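Local coordinates for protein putative methylase (PDB 3LDU) that probably methylates guanine bases of ribosomal RNA through a Rossmann-like methyltransferase domain, and binds GTP, at residues D271-N276 with I286-G291. Residues are numbered along the deposited sequence; the frame is centred on the assembly and turned at random.
With GTP (guanosine-5'-triphosphate), chain B.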
# COMPACT_ATOMS: atom_id res chain seq x y z
N ASP A 271 12.41 20.21 5.62
CA ASP A 271 13.33 20.24 4.49
C ASP A 271 13.16 18.97 3.65
O ASP A 271 13.16 19.02 2.42
CB ASP A 271 14.78 20.34 4.96
CG ASP A 271 15.13 21.72 5.51
OD1 ASP A 271 14.45 22.70 5.16
OD2 ASP A 271 16.09 21.81 6.30
N ILE A 272 13.04 17.84 4.33
CA ILE A 272 12.92 16.54 3.68
C ILE A 272 11.59 16.47 2.95
O ILE A 272 11.51 15.98 1.82
CB ILE A 272 13.05 15.38 4.69
CG1 ILE A 272 14.50 15.29 5.21
CG2 ILE A 272 12.62 14.05 4.06
CD1 ILE A 272 14.70 14.28 6.34
N ALA A 273 10.54 16.94 3.62
CA ALA A 273 9.20 16.91 3.05
C ALA A 273 9.16 17.70 1.75
O ALA A 273 8.58 17.24 0.76
CB ALA A 273 8.17 17.47 4.06
N ARG A 274 9.75 18.89 1.75
CA ARG A 274 9.84 19.70 0.53
C ARG A 274 10.57 18.96 -0.59
O ARG A 274 10.12 18.95 -1.74
CB ARG A 274 10.50 21.04 0.81
CG ARG A 274 9.66 21.92 1.73
CD ARG A 274 10.36 23.23 2.01
NE ARG A 274 9.48 24.19 2.67
CZ ARG A 274 9.89 25.37 3.12
NH1 ARG A 274 11.16 25.72 2.99
NH2 ARG A 274 9.02 26.21 3.71
N GLU A 275 11.70 18.36 -0.26
CA GLU A 275 12.47 17.59 -1.25
C GLU A 275 11.65 16.44 -1.81
O GLU A 275 11.63 16.18 -3.03
CB GLU A 275 13.75 17.02 -0.62
CG GLU A 275 14.81 18.07 -0.33
CD GLU A 275 15.94 17.54 0.53
OE1 GLU A 275 16.74 18.36 1.04
OE2 GLU A 275 16.03 16.31 0.70
N ASN A 276 10.98 15.73 -0.91
CA ASN A 276 10.18 14.57 -1.30
C ASN A 276 9.01 14.96 -2.21
O ASN A 276 8.73 14.27 -3.19
CB ASN A 276 9.69 13.78 -0.07
CG ASN A 276 10.79 12.97 0.59
OD1 ASN A 276 11.92 12.90 0.10
ND2 ASN A 276 10.46 12.34 1.72
N ILE A 286 1.56 21.59 -2.39
CA ILE A 286 1.76 21.50 -0.95
C ILE A 286 2.67 22.60 -0.46
O ILE A 286 3.68 22.92 -1.08
CB ILE A 286 2.40 20.17 -0.52
CG1 ILE A 286 1.72 19.00 -1.22
CG2 ILE A 286 2.31 20.00 0.99
CD1 ILE A 286 2.43 17.66 -0.97
N GLU A 287 2.32 23.19 0.68
CA GLU A 287 3.22 24.13 1.33
C GLU A 287 3.56 23.59 2.72
O GLU A 287 2.66 23.36 3.54
CB GLU A 287 2.58 25.52 1.41
CG GLU A 287 3.39 26.52 2.19
CD GLU A 287 2.73 27.89 2.24
OE1 GLU A 287 2.30 28.38 1.18
OE2 GLU A 287 2.66 28.47 3.35
N PHE A 288 4.85 23.38 2.97
CA PHE A 288 5.34 22.83 4.22
C PHE A 288 6.06 23.95 4.97
O PHE A 288 6.80 24.73 4.36
CB PHE A 288 6.39 21.74 3.96
CG PHE A 288 5.84 20.48 3.34
CD1 PHE A 288 5.12 19.56 4.10
CD2 PHE A 288 6.11 20.18 2.02
CE1 PHE A 288 4.64 18.37 3.52
CE2 PHE A 288 5.65 19.00 1.45
CZ PHE A 288 4.91 18.10 2.20
N ASN A 289 5.84 24.03 6.28
CA ASN A 289 6.46 25.06 7.13
C ASN A 289 6.75 24.51 8.52
O ASN A 289 6.05 23.62 9.01
CB ASN A 289 5.53 26.27 7.29
CG ASN A 289 5.45 27.12 6.04
OD1 ASN A 289 6.45 27.69 5.59
ND2 ASN A 289 4.25 27.22 5.47
N VAL A 290 7.77 25.05 9.17
CA VAL A 290 7.92 24.81 10.60
C VAL A 290 6.74 25.46 11.31
O VAL A 290 6.38 26.60 11.03
CB VAL A 290 9.26 25.38 11.13
CG1 VAL A 290 9.33 25.26 12.65
CG2 VAL A 290 10.42 24.64 10.48
N GLY A 291 6.10 24.71 12.20
CA GLY A 291 4.97 25.20 12.97
C GLY A 291 4.62 24.23 14.08
O GLY A 291 5.00 23.06 14.05
PG GTP B . 5.25 10.90 8.03
O1G GTP B . 4.27 11.96 7.54
O2G GTP B . 5.00 9.64 7.25
O3G GTP B . 6.68 11.32 7.77
O3B GTP B . 5.00 10.67 9.61
PB GTP B . 6.08 11.20 10.69
O1B GTP B . 6.95 10.03 11.08
O2B GTP B . 6.95 12.28 10.10
O3A GTP B . 5.32 11.73 12.01
PA GTP B . 5.95 11.25 13.42
O1A GTP B . 7.45 11.43 13.37
O2A GTP B . 5.61 9.81 13.69
O5' GTP B . 5.39 12.22 14.58
C5' GTP B . 4.64 13.31 14.15
C4' GTP B . 5.59 14.48 13.92
O4' GTP B . 5.12 15.51 14.74
C3' GTP B . 7.06 14.28 14.31
O3' GTP B . 7.84 14.52 13.16
C2' GTP B . 7.37 15.35 15.36
O2' GTP B . 8.53 16.10 15.06
C1' GTP B . 6.19 16.29 15.20
N9 GTP B . 5.73 16.96 16.42
C8 GTP B . 5.80 16.60 17.74
N7 GTP B . 5.19 17.58 18.46
C5 GTP B . 4.76 18.55 17.61
C6 GTP B . 4.09 19.75 17.81
O6 GTP B . 3.77 20.13 18.94
N1 GTP B . 3.78 20.51 16.70
C2 GTP B . 4.13 20.09 15.42
N2 GTP B . 3.80 20.85 14.39
N3 GTP B . 4.81 18.89 15.22
C4 GTP B . 5.10 18.15 16.32
O HOH W 1 6.63 23.95 0.88
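Phe288 lies under the helix with Ala273 on its face: the methyl CB stands 3.6 Å from the ring centroid, only 7° off the ring normal, a CH-pi contact centred on the ring. Ile286 CG2 comes against the opposite face, offset toward the rim, and the phenyl is sandwiched between the helix and its own strand. Phe288 CG sits anti to its carbonyl carbon (chi1 -68°), which sends the ring in beneath the helix, where Ile270 and Ala277 of the same helix, Leu210 and Cys204 also touch it.

Arg274 works at the margin. Its chain runs extended from CG to NE, passes Phe288 in the opposite direction with CG 4.0 Å from ring atom CD2, and carries the guanidinium, tilted 53° to the ring plane, to the strand backbone. There NH2 donates to Phe288 O at 2.7 Å, almost head-on to the carbonyl, with the oxygen a little out of the guanidinium plane, while NE adds a weak bond to the same oxygen at 3.2 Å. A water accepts from Phe288 N at 2.8 Å and weakly from Arg274 NE, so both backbone polar groups of Phe288 are served from this side. Asn289 OD1 lies at the guanidinium edge, 3.5 Å from NH2; the Asn289 amide is itself held by ND2 donating in plane to Glu287 OE2 at 2.9 Å.

Helix 267-280 and strand 286-290 form the second half of a beta-alpha-beta unit that starts at strand 260-264, the segments running nearly antiparallel. Beyond the strand, Gly291 reaches the GTP base. The chemistry combines apolar methyl-on-ring packing, the methylene part of Arg274 also lying along the ring, with one good and one weak N-H bond from its guanidinium to Phe288 O, tying the helix to the outermost strand, whose other side pairs with strand 260-264.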